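Local coordinates for DNA polymerase II large subunit (Pyrococcus horikoshii, PDB 5BKH), which contains a mini-intein that splices itself out of its host protein and here adopts a domain-swapped form, at residues His83-Glu88 against Ile143-Pro148. Residues are numbered along the deposited sequence; the frame is centred on the assembly and turned at random.
Sequences HLIRFE and IEFIEP
I85 lays its CG1 over one face of the F145 ring, 3.8 Å from the ring centroid and 21° off the normal, the two residues forming a non-hydrogen-bonded pair between strands 84-89 and 135-146, neighbours in a six-stranded antiparallel sheet. Traced outward, F145 starts from a CB on the same face of the sheet as I85; its CG, anti to the carbonyl carbon (chi1 -81°), turns the ring alongside that isoleucine. H83 CD2 comes to the edge of the F145 ring, in its plane, 3.5 Å from F145 CD2; CE2 reaches I85 CG1, and CZ at the tip touches I85 CD1 at 3.6 Å. Farther along this face, I143 CG1 comes to the edge of the F87 ring, 3.8 Å from F87 CD1. On the reverse face, I146 CD1 packs on L84 CB, and L84 CD1 crosses to P148 CD. Two pairs of backbone bonds, L84 with I146 and R86 with E144, fix the register; R86 N gives its hydrogen to E144 O at 2.8 Å. F145 also stacks on F145 of the second subunit. With an alanine in its place, I85 would probably lose its aromatic cover, H83 its ring neighbour and the second subunit its stacking partner. H83 NE2 is hydrogen-bonded to NE2 of H83 of the second subunit, and E147 bridges to R115 of that subunit, so aromatic, polar and ionic contacts together make this end of the strand pair part of the subunit interface.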
loop_
_atom_site.group_PDB
_atom_site.type_symbol
_atom_site.label_atom_id
_atom_site.label_comp_id
_atom_site.label_asym_id
_atom_site.label_seq_id
_atom_site.Cartn_x
_atom_site.Cartn_y
_atom_site.Cartn_z
ATOM N N HIS A 83 -16.000 4.687 6.952
ATOM C CA HIS A 83 -16.998 5.582 7.512
ATOM C C HIS A 83 -16.664 5.893 8.964
ATOM O O HIS A 83 -15.867 5.202 9.604
ATOM C CB HIS A 83 -18.393 4.965 7.409
ATOM C CG HIS A 83 -18.395 3.477 7.560
ATOM N ND1 HIS A 83 -18.567 2.622 6.494
ATOM C CD2 HIS A 83 -18.238 2.690 8.652
ATOM C CE1 HIS A 83 -18.517 1.371 6.922
ATOM N NE2 HIS A 83 -18.319 1.387 8.228
ATOM N N LEU A 84 -17.281 6.946 9.480
ATOM C CA LEU A 84 -17.102 7.327 10.871
ATOM C C LEU A 84 -18.321 6.938 11.691
ATOM O O LEU A 84 -19.395 6.641 11.161
ATOM C CB LEU A 84 -16.858 8.830 11.019
ATOM C CG LEU A 84 -15.623 9.391 10.332
ATOM C CD1 LEU A 84 -16.053 10.231 9.160
ATOM C CD2 LEU A 84 -14.801 10.202 11.313
ATOM N N ILE A 85 -18.135 6.952 13.004
ATOM C CA ILE A 85 -19.209 6.744 13.955
ATOM C C ILE A 85 -19.600 8.106 14.513
ATOM O O ILE A 85 -18.731 8.902 14.900
ATOM C CB ILE A 85 -18.779 5.785 15.075
ATOM C CG1 ILE A 85 -19.019 4.340 14.659
ATOM C CG2 ILE A 85 -19.591 6.041 16.316
ATOM C CD1 ILE A 85 -18.522 3.336 15.675
ATOM N N ARG A 86 -20.902 8.377 14.544
ATOM C CA ARG A 86 -21.466 9.629 15.030
ATOM C C ARG A 86 -22.306 9.335 16.265
ATOM O O ARG A 86 -23.278 8.570 16.193
ATOM C CB ARG A 86 -22.320 10.297 13.954
ATOM C CG ARG A 86 -22.706 11.730 14.274
ATOM C CD ARG A 86 -23.172 12.464 13.031
ATOM N NE ARG A 86 -24.455 13.121 13.242
ATOM C CZ ARG A 86 -24.606 14.306 13.822
ATOM N NH1 ARG A 86 -23.566 15.005 14.248
ATOM N NH2 ARG A 86 -25.830 14.802 13.975
ATOM N N PHE A 87 -21.915 9.931 17.388
ATOM C CA PHE A 87 -22.643 9.859 18.645
ATOM C C PHE A 87 -23.421 11.160 18.813
ATOM O O PHE A 87 -22.826 12.235 18.962
ATOM C CB PHE A 87 -21.689 9.657 19.820
ATOM C CG PHE A 87 -20.860 8.411 19.736
ATOM C CD1 PHE A 87 -21.440 7.164 19.890
ATOM C CD2 PHE A 87 -19.489 8.488 19.536
ATOM C CE1 PHE A 87 -20.671 6.014 19.827
ATOM C CE2 PHE A 87 -18.717 7.344 19.474
ATOM C CZ PHE A 87 -19.312 6.103 19.625
ATOM N N GLU A 88 -24.745 11.064 18.768
ATOM C CA GLU A 88 -25.617 12.163 19.156
ATOM C C GLU A 88 -25.889 12.009 20.646
ATOM O O GLU A 88 -26.502 11.020 21.073
ATOM C CB GLU A 88 -26.904 12.152 18.339
ATOM C CG GLU A 88 -26.989 13.283 17.326
ATOM C CD GLU A 88 -27.932 12.975 16.181
ATOM O OE1 GLU A 88 -27.613 13.354 15.033
ATOM O OE2 GLU A 88 -28.990 12.357 16.428
ATOM N N ILE A 143 -26.707 6.596 17.651
ATOM C CA ILE A 143 -25.449 6.138 17.073
ATOM C C ILE A 143 -25.672 5.904 15.587
ATOM O O ILE A 143 -26.548 5.118 15.206
ATOM C CB ILE A 143 -24.924 4.863 17.748
ATOM C CG1 ILE A 143 -24.606 5.145 19.214
ATOM C CG2 ILE A 143 -23.681 4.359 17.026
ATOM C CD1 ILE A 143 -24.037 3.968 19.946
ATOM N N GLU A 144 -24.875 6.570 14.755
ATOM C CA GLU A 144 -25.036 6.520 13.308
ATOM C C GLU A 144 -23.692 6.268 12.644
ATOM O O GLU A 144 -22.711 6.949 12.948
ATOM C CB GLU A 144 -25.628 7.830 12.775
ATOM C CG GLU A 144 -26.949 7.682 12.044
ATOM C CD GLU A 144 -27.476 9.010 11.534
ATOM O OE1 GLU A 144 -27.267 10.036 12.213
ATOM O OE2 GLU A 144 -28.097 9.025 10.451
ATOM N N PHE A 145 -23.648 5.315 11.725
ATOM C CA PHE A 145 -22.476 5.136 10.876
ATOM C C PHE A 145 -22.639 6.061 9.675
ATOM O O PHE A 145 -23.530 5.857 8.843
ATOM C CB PHE A 145 -22.326 3.676 10.463
ATOM C CG PHE A 145 -21.675 2.823 11.513
ATOM C CD1 PHE A 145 -22.401 2.375 12.606
ATOM C CD2 PHE A 145 -20.338 2.476 11.415
ATOM C CE1 PHE A 145 -21.807 1.595 13.581
ATOM C CE2 PHE A 145 -19.738 1.692 12.384
ATOM C CZ PHE A 145 -20.474 1.250 13.469
ATOM N N ILE A 146 -21.796 7.090 9.596
ATOM C CA ILE A 146 -21.982 8.170 8.638
ATOM C C ILE A 146 -20.786 8.252 7.698
ATOM O O ILE A 146 -19.654 7.893 8.047
ATOM C CB ILE A 146 -22.215 9.528 9.340
ATOM C CG1 ILE A 146 -21.092 9.837 10.332
ATOM C CG2 ILE A 146 -23.562 9.545 10.045
ATOM C CD1 ILE A 146 -20.008 10.739 9.774
ATOM N N GLU A 147 -21.056 8.738 6.490
ATOM C CA GLU A 147 -20.028 9.001 5.494
ATOM C C GLU A 147 -19.940 10.502 5.275
ATOM O O GLU A 147 -20.910 11.111 4.800
ATOM C CB GLU A 147 -20.346 8.288 4.182
ATOM C CG GLU A 147 -20.369 6.782 4.296
ATOM C CD GLU A 147 -20.895 6.121 3.042
ATOM O OE1 GLU A 147 -21.868 6.641 2.459
ATOM O OE2 GLU A 147 -20.339 5.080 2.644
ATOM N N PRO A 148 -18.824 11.140 5.607
ATOM C CA PRO A 148 -18.733 12.597 5.469
ATOM C C PRO A 148 -18.788 13.003 4.009
ATOM O O PRO A 148 -18.065 12.434 3.176
ATOM C CB PRO A 148 -17.369 12.921 6.100
ATOM C CG PRO A 148 -16.577 11.672 5.936
ATOM C CD PRO A 148 -17.555 10.536 6.049
#